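Local coordinates for protein coronin (Toxoplasma gondii, PDB 4OZU) that probably binds actin filaments and contributes to host-cell invasion and egress by the parasite, and is represented here by its WD40 beta-propeller domain, at residues V7-I12 / G226-D231; K13-E18 / C292-Y297; L323-D326 / A330-G333; F349-K354 / A361-P366. All coordinates share one frame; numbering follows the deposited sequence.

Contact 1 of 4, residues V7-I12 / G226-D231; sequences VDVPLI and GLAGRD
L227 and A228 receive the side chain of V9, mainly one methyl branch each, in a small apolar contact between two irregular segments of the WD40 propeller. L227 comes first along 226-231. Its CG stands 3.7 Å from CG2 of V9, with L227 CD2 almost as near, and the two side chains slide past each other in opposite directions. A228 follows, offering its CB to the other branch of V9, CG1, at 3.7 Å. The split follows from the valine torsion: CG1 lies anti to the backbone N (chi1 177°) and drops onto the alanine, while CG2 faces the leucine and still skirts the alanine methyl, 4.1 Å from A228 CB. Beyond A228 the loop turns away from 7-12, and R230 packs on Y297. The loop is tied independently to E277, whose OE1 accepts from L227 N and whose backbone bonds to that of A228. V9 also touches H298, and L227 also packs on P365. The contact thus lays the chain leading into strand 16-25 against the loop between strands 220-223 and 233-239, beside strand 291-298 of the adjoining blade.

Contact 2 of 4, residues K13-E18 / C292-Y297; sequences KNLYAE and CRYYQY
This is a contact between two blades of the propeller, in which the ring of Y294, on strand 291-298, reaches across to the start of strand 16-25 and meets L15 and A17. The backbones are far apart, L15 CA and Y294 CA being 9.0 Å from each other, and the tyrosine bridges most of that gap. Its CG sits between its own backbone N and carbonyl carbon (chi1 37°), which sends the ring across to L15. The hydroxyl OH of Y294 donates a hydrogen bond of 2.9 Å to O of L15. The donor approaches from above the carbonyl plane, 40° out of it, whereas the carbonyl oxygen itself lies in the plane of the ring, at its edge. Alongside this bond the leucine packs obliquely across the tyrosine: CD2 of L15 is 3.9 Å from CE2 of Y294, and CB comes nearly as close to the same ring atom. A17 turns its methyl to the end of the ring, CB lying 3.9 Å from Y294 OH. One water joins in, accepting from A17 N at 2.9 Å and donating to Y294 OH at 3.2 Å. The ring has further aromatic company in F349, met edge to face, and Y283, while L15 and A17 both pack against F349. Neighbouring C292 belongs to the disulfide with C285 within the 291-298 blade. Chemically, the hydroxyl acts as both donor to the L15 carbonyl and acceptor from the water, which satisfies it at the end of a largely buried ring and probably fixes its rotation about the C-O bond.

Contact 3 of 4, residues L323-D326 / A330-G333; sequences LAVD and AEIG
The carboxylate of E331 is gripped by several groups, and within this contact its OE1 accepts from the backbone N of D326 at 2.8 Å. The two segments flank the turn that leads into strand 331-339, whose start holds a classic beta bulge, with I332 and G333 both facing F349. The bond to OE1 is nearly straight, 165° at the hydrogen, and uses the lone pair directed away from OE2. The glutamate reaches the amide with CG anti to its own N (chi1 -178°) and the chain extended beyond it. OE2 is held by S348 OG and by a salt bridge to R334 NE. A second, longer bond runs the other way, E331 N to D326 O at 3.3 Å, so the two residues are linked through both main chain and side chain. The carboxylate of D326 instead pairs with R329, and its OD2 stays 5.6 Å from E331 OE1; the arginines nearby probably offset this like-charge proximity. V325 lays its methyls along the backbone of the bulge: its CG1 is 3.7 Å from I332 O, and its CG2 stands 3.3 Å from O of E331, an oxygen that accepts a hydrogen bond from Y364 OH.

Contact 4 of 4, residues F349-K354 / A361-P366; sequences FIVPRK and ADLYPP
V351 and L363 face each other with their CA atoms 8.3 Å apart, where the chain leaving strand 343-350 is approached by the short 3-10 turn 361-363. The valine and leucine meet tip to tip, V351 CB lying 3.7 Å from L363 CD1, and the valine's CG2 reaches both leucine methyls. Further along, R353 bends at chi2 (-73°), bringing its guanidinium end-on to the carboxylate of D362. NH1 bonds to OD1 at 2.9 Å, almost straight at 175° and in the guanidinium plane; NH2 bonds to OD2 at 2.9 Å, less straight, with that oxygen tilted from the plane. Both oxygens use their syn lone pairs, and the two flat groups are nearly coplanar. L363 lies against the same guanidinium, its CD1 over one face toward the rim and its CD2 3.4 Å from NH2. Q360 OE1 is a further acceptor for R353 NH1, and V351 also packs on L15 and I332. The turn is thus fastened to the end of the last long strand of the WD40 domain by a salt bridge bordering an apolar patch. Two bonds to separate oxygens restrict rotation of both groups, and the leucine probably shields part of one guanidinium face from water.

How the contacts relate
From the N terminus, the lead-in segment 7-12 first meets the loop 226-231 in contact 1, and 13-18 then meets strand 291-298 in contact 2. These two long-range closures cross, since their segments alternate along the chain, and Q296 joins them by bonding P10 and I12. Contacts 3 and 4 close short loops late in the sequence, one after the other, contact 3 at the entry to strand 331-339 and contact 4 just after its neighbour 343-350. Strand 16-25 pairs with 343-350 in the same sheet, so N- and C-terminal parts share one blade, the closure familiar from WD40 propellers. I332 packs on both I12 and L15, and P10 on P365, drawing all four contacts together.

Contact 1 of 4, residues V7-I12 / G226-D231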
loop_
_atom_site.group_PDB
_atom_site.type_symbol
_atom_site.label_atom_id
_atom_site.label_comp_id
_atom_site.label_asym_id
_atom_site.label_seq_id
_atom_site.Cartn_x
_atom_site.Cartn_y
_atom_site.Cartn_z
ATOM N N VAL A 7 8.345 18.831 14.421
ATOM C CA VAL A 7 6.898 19.010 14.418
ATOM C C VAL A 7 6.207 17.736 14.899
ATOM O O VAL A 7 6.478 16.649 14.391
ATOM C CB VAL A 7 6.390 19.387 13.012
ATOM C CG1 VAL A 7 4.868 19.431 12.970
ATOM C CG2 VAL A 7 6.983 20.723 12.587
ATOM N N ASP A 8 5.310 17.876 15.872
ATOM C CA ASP A 8 4.614 16.726 16.444
ATOM C C ASP A 8 3.420 16.338 15.572
ATOM O O ASP A 8 2.989 17.108 14.708
ATOM C CB ASP A 8 4.161 17.037 17.876
ATOM C CG ASP A 8 3.730 15.798 18.642
ATOM O OD1 ASP A 8 4.043 14.672 18.198
ATOM O OD2 ASP A 8 3.082 15.955 19.699
ATOM N N VAL A 9 2.895 15.138 15.794
ATOM C CA VAL A 9 1.775 14.647 15.002
ATOM C C VAL A 9 0.531 15.509 15.254
ATOM O O VAL A 9 0.104 15.656 16.396
ATOM C CB VAL A 9 1.459 13.168 15.327
ATOM C CG1 VAL A 9 0.240 12.689 14.547
ATOM C CG2 VAL A 9 2.664 12.286 15.014
ATOM N N PRO A 10 -0.052 16.083 14.191
ATOM C CA PRO A 10 -1.208 16.964 14.389
ATOM C C PRO A 10 -2.507 16.219 14.647
ATOM O O PRO A 10 -2.710 15.121 14.126
ATOM C CB PRO A 10 -1.295 17.724 13.064
ATOM C CG PRO A 10 -0.752 16.774 12.065
ATOM C CD PRO A 10 0.326 15.988 12.769
ATOM N N LEU A 11 -3.375 16.822 15.452
ATOM C CA LEU A 11 -4.745 16.365 15.570
ATOM C C LEU A 11 -5.488 16.885 14.356
ATOM O O LEU A 11 -5.436 18.083 14.066
ATOM C CB LEU A 11 -5.397 16.872 16.858
ATOM C CG LEU A 11 -6.891 16.569 16.991
ATOM C CD1 LEU A 11 -7.117 15.080 17.197
ATOM C CD2 LEU A 11 -7.501 17.376 18.122
ATOM N N ILE A 12 -6.167 15.993 13.645
ATOM C CA ILE A 12 -6.876 16.376 12.432
ATOM C C ILE A 12 -8.356 16.056 12.564
ATOM O O ILE A 12 -8.769 14.910 12.412
ATOM C CB ILE A 12 -6.296 15.674 11.196
ATOM C CG1 ILE A 12 -4.816 16.036 11.046
ATOM C CG2 ILE A 12 -7.075 16.077 9.942
ATOM C CD1 ILE A 12 -4.076 15.253 9.983
ATOM N N GLY A 226 4.441 3.077 13.520
ATOM C CA GLY A 226 5.039 4.290 12.996
ATOM C C GLY A 226 4.845 5.488 13.916
ATOM O O GLY A 226 4.558 5.341 15.111
ATOM N N LEU A 227 5.013 6.683 13.357
ATOM C CA LEU A 227 5.065 7.909 14.150
ATOM C C LEU A 227 3.765 8.226 14.871
ATOM O O LEU A 227 3.773 8.625 16.043
ATOM C CB LEU A 227 5.422 9.095 13.251
ATOM C CG LEU A 227 5.715 10.394 13.995
ATOM C CD1 LEU A 227 7.011 10.259 14.775
ATOM C CD2 LEU A 227 5.779 11.584 13.028
ATOM N N ALA A 228 2.654 8.097 14.156
ATOM C CA ALA A 228 1.357 8.499 14.685
ATOM C C ALA A 228 0.633 7.343 15.339
ATOM O O ALA A 228 -0.338 7.549 16.070
ATOM C CB ALA A 228 0.488 9.094 13.571
ATOM N N GLY A 229 1.095 6.129 15.063
ATOM C CA GLY A 229 0.414 4.934 15.524
ATOM C C GLY A 229 0.869 4.459 16.889
ATOM O O GLY A 229 1.322 5.242 17.717
ATOM N N ARG A 230 0.719 3.162 17.130
ATOM C CA ARG A 230 1.143 2.558 18.387
ATOM C C ARG A 230 1.945 1.298 18.110
ATOM O O ARG A 230 1.576 0.497 17.255
ATOM C CB ARG A 230 -0.068 2.247 19.270
ATOM C CG ARG A 230 -0.735 3.477 19.869
ATOM C CD ARG A 230 0.232 4.217 20.784
ATOM N NE ARG A 230 -0.356 5.372 21.460
ATOM C CZ ARG A 230 -0.347 6.615 20.986
ATOM N NH1 ARG A 230 0.198 6.894 19.806
ATOM N NH2 ARG A 230 -0.895 7.587 21.696
ATOM N N ASP A 231 3.046 1.126 18.839
ATOM C CA ASP A 231 3.973 0.033 18.568
ATOM C C ASP A 231 3.245 -1.297 18.581
ATOM O O ASP A 231 2.444 -1.570 19.469
ATOM C CB ASP A 231 5.120 0.002 19.586
ATOM C CG ASP A 231 6.279 -0.891 19.139
ATOM O OD1 ASP A 231 6.186 -2.136 19.262
ATOM O OD2 ASP A 231 7.296 -0.344 18.666
#

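Contact 2 of 4, residues K13-E18 / C292-Y297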
loop_
_atom_site.group_PDB
_atom_site.type_symbol
_atom_site.label_atom_id
_atom_site.label_comp_id
_atom_site.label_asym_id
_atom_site.label_seq_id
_atom_site.Cartn_x
_atom_site.Cartn_y
_atom_site.Cartn_z
ATOM N N LYS A 13 -9.147 17.090 12.849
ATOM C CA LYS A 13 -10.588 16.947 12.984
ATOM C C LYS A 13 -11.303 17.212 11.668
ATOM O O LYS A 13 -12.444 16.799 11.478
ATOM C CB LYS A 13 -11.119 17.902 14.053
ATOM C CG LYS A 13 -10.854 17.454 15.481
ATOM C CD LYS A 13 -11.498 18.412 16.468
ATOM C CE LYS A 13 -11.525 17.844 17.874
ATOM N NZ LYS A 13 -12.242 18.750 18.813
ATOM N N ASN A 14 -10.617 17.907 10.766
ATOM C CA ASN A 14 -11.192 18.322 9.495
ATOM C C ASN A 14 -10.261 17.964 8.356
ATOM O O ASN A 14 -9.086 18.318 8.370
ATOM C CB ASN A 14 -11.459 19.826 9.487
ATOM C CG ASN A 14 -12.268 20.279 10.681
ATOM O OD1 ASN A 14 -11.747 20.926 11.590
ATOM N ND2 ASN A 14 -13.551 19.946 10.684
ATOM N N LEU A 15 -10.796 17.257 7.372
ATOM C CA LEU A 15 -10.036 16.870 6.198
ATOM C C LEU A 15 -11.024 16.629 5.083
ATOM O O LEU A 15 -11.881 15.760 5.203
ATOM C CB LEU A 15 -9.207 15.619 6.470
ATOM C CG LEU A 15 -8.175 15.243 5.415
ATOM C CD1 LEU A 15 -6.990 16.182 5.478
ATOM C CD2 LEU A 15 -7.725 13.796 5.599
ATOM N N TYR A 16 -10.933 17.405 4.009
ATOM C CA TYR A 16 -11.894 17.263 2.928
ATOM C C TYR A 16 -11.238 16.720 1.670
ATOM O O TYR A 16 -10.066 16.972 1.388
ATOM C CB TYR A 16 -12.603 18.597 2.648
ATOM C CG TYR A 16 -11.767 19.693 2.035
ATOM C CD1 TYR A 16 -11.118 20.628 2.833
ATOM C CD2 TYR A 16 -11.671 19.830 0.657
ATOM C CE1 TYR A 16 -10.376 21.656 2.272
ATOM C CE2 TYR A 16 -10.928 20.852 0.088
ATOM C CZ TYR A 16 -10.285 21.763 0.901
ATOM O OH TYR A 16 -9.545 22.784 0.347
ATOM N N ALA A 17 -12.013 15.930 0.942
ATOM C CA ALA A 17 -11.566 15.336 -0.302
ATOM C C ALA A 17 -11.906 16.265 -1.461
ATOM O O ALA A 17 -13.043 16.719 -1.574
ATOM C CB ALA A 17 -12.210 13.976 -0.500
ATOM N N GLU A 18 -10.921 16.552 -2.305
ATOM C CA GLU A 18 -11.148 17.378 -3.494
ATOM C C GLU A 18 -10.638 16.655 -4.738
ATOM O O GLU A 18 -9.437 16.437 -4.898
ATOM C CB GLU A 18 -10.463 18.735 -3.348
ATOM C CG GLU A 18 -10.670 19.643 -4.548
ATOM C CD GLU A 18 -10.224 21.069 -4.291
ATOM O OE1 GLU A 18 -9.056 21.271 -3.903
ATOM O OE2 GLU A 18 -11.049 21.987 -4.477
ATOM N N CYS A 292 -15.105 6.674 -0.402
ATOM C CA CYS A 292 -14.012 6.287 0.482
ATOM C C CYS A 292 -14.118 7.090 1.769
ATOM O O CYS A 292 -14.213 8.314 1.716
ATOM C CB CYS A 292 -12.653 6.549 -0.175
ATOM S SG CYS A 292 -11.376 7.013 1.023
ATOM N N ARG A 293 -14.117 6.421 2.918
ATOM C CA ARG A 293 -14.151 7.143 4.186
ATOM C C ARG A 293 -12.832 7.008 4.923
ATOM O O ARG A 293 -12.057 6.078 4.693
ATOM C CB ARG A 293 -15.306 6.666 5.062
ATOM C CG ARG A 293 -15.285 5.206 5.432
ATOM C CD ARG A 293 -16.513 4.872 6.266
ATOM N NE ARG A 293 -16.585 5.699 7.468
ATOM C CZ ARG A 293 -17.596 5.690 8.333
ATOM N NH1 ARG A 293 -18.643 4.896 8.137
ATOM N NH2 ARG A 293 -17.561 6.482 9.396
ATOM N N TYR A 294 -12.572 7.971 5.795
ATOM C CA TYR A 294 -11.324 7.994 6.521
ATOM C C TYR A 294 -11.487 8.429 7.967
ATOM O O TYR A 294 -12.453 9.099 8.352
ATOM C CB TYR A 294 -10.313 8.893 5.810
ATOM C CG TYR A 294 -10.883 10.136 5.182
ATOM C CD1 TYR A 294 -11.428 10.099 3.905
ATOM C CD2 TYR A 294 -10.848 11.360 5.847
ATOM C CE1 TYR A 294 -11.941 11.244 3.315
ATOM C CE2 TYR A 294 -11.358 12.503 5.263
ATOM C CZ TYR A 294 -11.899 12.440 3.997
ATOM O OH TYR A 294 -12.406 13.583 3.416
ATOM N N TYR A 295 -10.501 7.999 8.745
ATOM C CA TYR A 295 -10.451 8.133 10.187
ATOM C C TYR A 295 -9.086 8.686 10.544
ATOM O O TYR A 295 -8.157 8.585 9.738
ATOM C CB TYR A 295 -10.639 6.774 10.870
ATOM C CG TYR A 295 -11.886 6.029 10.475
ATOM C CD1 TYR A 295 -11.951 5.315 9.287
ATOM C CD2 TYR A 295 -12.995 6.026 11.301
ATOM C CE1 TYR A 295 -13.102 4.628 8.931
ATOM C CE2 TYR A 295 -14.146 5.348 10.958
ATOM C CZ TYR A 295 -14.196 4.654 9.773
ATOM O OH TYR A 295 -15.347 3.978 9.447
ATOM N N GLN A 296 -8.945 9.244 11.740
ATOM C CA GLN A 296 -7.611 9.481 12.278
ATOM C C GLN A 296 -7.369 8.620 13.494
ATOM O O GLN A 296 -8.167 8.607 14.423
ATOM C CB GLN A 296 -7.380 10.942 12.656
ATOM C CG GLN A 296 -5.900 11.189 12.930
ATOM C CD GLN A 296 -5.586 12.568 13.454
ATOM O OE1 GLN A 296 -6.395 13.193 14.143
ATOM N NE2 GLN A 296 -4.388 13.053 13.136
ATOM N N TYR A 297 -6.246 7.912 13.464
ATOM C CA TYR A 297 -5.738 7.187 14.617
ATOM C C TYR A 297 -4.797 8.134 15.341
ATOM O O TYR A 297 -3.726 8.458 14.834
ATOM C CB TYR A 297 -5.032 5.912 14.173
ATOM C CG TYR A 297 -4.620 4.951 15.271
ATOM C CD1 TYR A 297 -5.485 4.623 16.302
ATOM C CD2 TYR A 297 -3.383 4.321 15.229
ATOM C CE1 TYR A 297 -5.107 3.726 17.291
ATOM C CE2 TYR A 297 -3.000 3.430 16.205
ATOM C CZ TYR A 297 -3.863 3.132 17.227
ATOM O OH TYR A 297 -3.476 2.232 18.188
HETATM O O HOH W 1 -14.613 15.479 2.120
#

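Contact 3 of 4, residues L323-D326 / A330-G333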
loop_
_atom_site.group_PDB
_atom_site.type_symbol
_atom_site.label_atom_id
_atom_site.label_comp_id
_atom_site.label_asym_id
_atom_site.label_seq_id
_atom_site.Cartn_x
_atom_site.Cartn_y
_atom_site.Cartn_z
ATOM N N LEU A 323 6.182 12.184 0.656
ATOM C CA LEU A 323 7.173 13.103 0.098
ATOM C C LEU A 323 6.665 13.815 -1.144
ATOM O O LEU A 323 7.205 14.853 -1.530
ATOM C CB LEU A 323 8.466 12.367 -0.243
ATOM C CG LEU A 323 9.355 11.951 0.929
ATOM C CD1 LEU A 323 10.497 11.091 0.421
ATOM C CD2 LEU A 323 9.887 13.153 1.684
ATOM N N ALA A 324 5.629 13.263 -1.767
ATOM C CA ALA A 324 5.113 13.801 -3.019
ATOM C C ALA A 324 3.962 14.806 -2.847
ATOM O O ALA A 324 3.557 15.439 -3.821
ATOM C CB ALA A 324 4.658 12.657 -3.914
ATOM N N VAL A 325 3.427 14.964 -1.640
ATOM C CA VAL A 325 2.244 15.815 -1.482
ATOM C C VAL A 325 2.588 17.297 -1.652
ATOM O O VAL A 325 3.735 17.713 -1.488
ATOM C CB VAL A 325 1.537 15.623 -0.109
ATOM C CG1 VAL A 325 1.157 14.154 0.100
ATOM C CG2 VAL A 325 2.384 16.155 1.044
ATOM N N ASP A 326 1.564 18.073 -1.986
ATOM C CA ASP A 326 1.694 19.501 -2.231
ATOM C C ASP A 326 1.495 20.259 -0.918
ATOM O O ASP A 326 0.368 20.506 -0.490
ATOM C CB ASP A 326 0.677 19.943 -3.287
ATOM C CG ASP A 326 0.916 21.357 -3.780
ATOM O OD1 ASP A 326 1.559 22.149 -3.058
ATOM O OD2 ASP A 326 0.451 21.674 -4.894
ATOM N N ALA A 330 -1.767 22.426 1.697
ATOM C CA ALA A 330 -2.159 21.706 2.906
ATOM C C ALA A 330 -2.697 20.332 2.529
ATOM O O ALA A 330 -3.569 19.778 3.206
ATOM C CB ALA A 330 -3.193 22.489 3.709
ATOM N N GLU A 331 -2.167 19.784 1.440
ATOM C CA GLU A 331 -2.477 18.416 1.044
ATOM C C GLU A 331 -1.690 17.451 1.918
ATOM O O GLU A 331 -0.467 17.545 1.971
ATOM C CB GLU A 331 -2.128 18.191 -0.430
ATOM C CG GLU A 331 -2.461 16.797 -0.944
ATOM C CD GLU A 331 -1.986 16.576 -2.367
ATOM O OE1 GLU A 331 -0.770 16.754 -2.626
ATOM O OE2 GLU A 331 -2.827 16.225 -3.226
ATOM N N ILE A 332 -2.367 16.519 2.593
ATOM C CA ILE A 332 -1.651 15.543 3.417
ATOM C C ILE A 332 -1.629 14.152 2.779
ATOM O O ILE A 332 -0.779 13.325 3.106
ATOM C CB ILE A 332 -2.239 15.449 4.842
ATOM C CG1 ILE A 332 -3.643 14.856 4.837
ATOM C CG2 ILE A 332 -2.235 16.829 5.506
ATOM C CD1 ILE A 332 -4.120 14.472 6.216
ATOM N N GLY A 333 -2.563 13.899 1.871
ATOM C CA GLY A 333 -2.580 12.652 1.128
ATOM C C GLY A 333 -3.243 12.835 -0.218
ATOM O O GLY A 333 -3.963 13.820 -0.439
#

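Contact 4 of 4, residues F349-K354 / A361-P366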
loop_
_atom_site.group_PDB
_atom_site.type_symbol
_atom_site.label_atom_id
_atom_site.label_comp_id
_atom_site.label_asym_id
_atom_site.label_seq_id
_atom_site.Cartn_x
_atom_site.Cartn_y
_atom_site.Cartn_z
ATOM N N PHE A 349 -6.575 15.092 -0.271
ATOM C CA PHE A 349 -7.136 15.198 1.069
ATOM C C PHE A 349 -6.430 16.345 1.773
ATOM O O PHE A 349 -5.221 16.298 2.027
ATOM C CB PHE A 349 -7.000 13.873 1.811
ATOM C CG PHE A 349 -7.655 12.738 1.082
ATOM C CD1 PHE A 349 -9.008 12.492 1.234
ATOM C CD2 PHE A 349 -6.932 11.963 0.195
ATOM C CE1 PHE A 349 -9.623 11.464 0.539
ATOM C CE2 PHE A 349 -7.540 10.932 -0.502
ATOM C CZ PHE A 349 -8.886 10.688 -0.331
ATOM N N ILE A 350 -7.216 17.376 2.052
ATOM C CA ILE A 350 -6.718 18.692 2.433
ATOM C C ILE A 350 -7.279 19.120 3.773
ATOM O O ILE A 350 -8.474 18.991 4.024
ATOM C CB ILE A 350 -7.091 19.738 1.358
ATOM C CG1 ILE A 350 -6.355 19.427 0.057
ATOM C CG2 ILE A 350 -6.736 21.141 1.808
ATOM C CD1 ILE A 350 -6.973 20.043 -1.155
ATOM N N VAL A 351 -6.412 19.620 4.643
ATOM C CA VAL A 351 -6.862 20.241 5.883
ATOM C C VAL A 351 -7.294 21.671 5.593
ATOM O O VAL A 351 -6.490 22.461 5.103
ATOM C CB VAL A 351 -5.759 20.250 6.950
ATOM C CG1 VAL A 351 -6.255 20.917 8.230
ATOM C CG2 VAL A 351 -5.278 18.834 7.225
ATOM N N PRO A 352 -8.559 22.018 5.895
ATOM C CA PRO A 352 -8.990 23.392 5.629
ATOM C C PRO A 352 -8.338 24.370 6.589
ATOM O O PRO A 352 -8.388 24.175 7.802
ATOM C CB PRO A 352 -10.507 23.339 5.839
ATOM C CG PRO A 352 -10.714 22.213 6.784
ATOM C CD PRO A 352 -9.642 21.206 6.479
ATOM N N ARG A 353 -7.730 25.411 6.034
ATOM C CA ARG A 353 -7.083 26.441 6.825
ATOM C C ARG A 353 -7.428 27.798 6.239
ATOM O O ARG A 353 -7.642 27.922 5.033
ATOM C CB ARG A 353 -5.570 26.222 6.862
ATOM C CG ARG A 353 -5.139 25.031 7.712
ATOM C CD ARG A 353 -5.288 25.322 9.200
ATOM N NE ARG A 353 -5.049 24.144 10.035
ATOM C CZ ARG A 353 -3.853 23.723 10.436
ATOM N NH1 ARG A 353 -2.747 24.367 10.080
ATOM N NH2 ARG A 353 -3.760 22.641 11.196
ATOM N N LYS A 354 -7.499 28.805 7.103
ATOM C CA LYS A 354 -7.858 30.156 6.690
ATOM C C LYS A 354 -6.943 30.635 5.567
ATOM O O LYS A 354 -7.410 30.988 4.483
ATOM C CB LYS A 354 -7.785 31.109 7.885
ATOM C CG LYS A 354 -8.140 32.549 7.564
ATOM C CD LYS A 354 -7.964 33.436 8.785
ATOM C CE LYS A 354 -8.151 34.904 8.443
ATOM N NZ LYS A 354 -7.808 35.784 9.593
ATOM N N ALA A 361 2.993 24.549 8.762
ATOM C CA ALA A 361 4.085 23.722 9.259
ATOM C C ALA A 361 3.598 22.609 10.177
ATOM O O ALA A 361 4.163 21.521 10.190
ATOM C CB ALA A 361 5.102 24.586 9.992
ATOM N N ASP A 362 2.546 22.882 10.939
ATOM C CA ASP A 362 2.104 21.947 11.963
ATOM C C ASP A 362 1.518 20.668 11.371
ATOM O O ASP A 362 1.289 19.700 12.094
ATOM C CB ASP A 362 1.070 22.607 12.876
ATOM C CG ASP A 362 -0.215 22.950 12.150
ATOM O OD1 ASP A 362 -0.145 23.566 11.065
ATOM O OD2 ASP A 362 -1.298 22.598 12.661
ATOM N N LEU A 363 1.270 20.658 10.064
ATOM C CA LEU A 363 0.650 19.495 9.428
ATOM C C LEU A 363 1.666 18.481 8.907
ATOM O O LEU A 363 1.285 17.400 8.455
ATOM C CB LEU A 363 -0.252 19.941 8.279
ATOM C CG LEU A 363 -1.498 20.741 8.662
ATOM C CD1 LEU A 363 -2.211 21.173 7.405
ATOM C CD2 LEU A 363 -2.436 19.940 9.565
ATOM N N TYR A 364 2.950 18.819 8.979
ATOM C CA TYR A 364 3.986 18.008 8.347
ATOM C C TYR A 364 5.116 17.627 9.295
ATOM O O TYR A 364 6.174 18.264 9.307
ATOM C CB TYR A 364 4.539 18.746 7.132
ATOM C CG TYR A 364 3.461 19.006 6.116
ATOM C CD1 TYR A 364 3.006 17.990 5.286
ATOM C CD2 TYR A 364 2.863 20.248 6.014
ATOM C CE1 TYR A 364 2.002 18.218 4.367
ATOM C CE2 TYR A 364 1.860 20.481 5.100
ATOM C CZ TYR A 364 1.433 19.464 4.281
ATOM O OH TYR A 364 0.430 19.706 3.372
ATOM N N PRO A 365 4.899 16.571 10.093
ATOM C CA PRO A 365 6.002 15.994 10.865
ATOM C C PRO A 365 7.032 15.365 9.937
ATOM O O PRO A 365 6.754 15.197 8.747
ATOM C CB PRO A 365 5.323 14.930 11.731
ATOM C CG PRO A 365 3.851 15.238 11.674
ATOM C CD PRO A 365 3.622 15.884 10.349
ATOM N N PRO A 366 8.204 15.004 10.473
ATOM C CA PRO A 366 9.235 14.339 9.668
ATOM C C PRO A 366 8.679 13.101 8.964
ATOM O O PRO A 366 8.147 12.198 9.610
ATOM C CB PRO A 366 10.300 13.974 10.699
ATOM C CG PRO A 366 10.101 14.963 11.810
ATOM C CD PRO A 366 8.627 15.189 11.871
#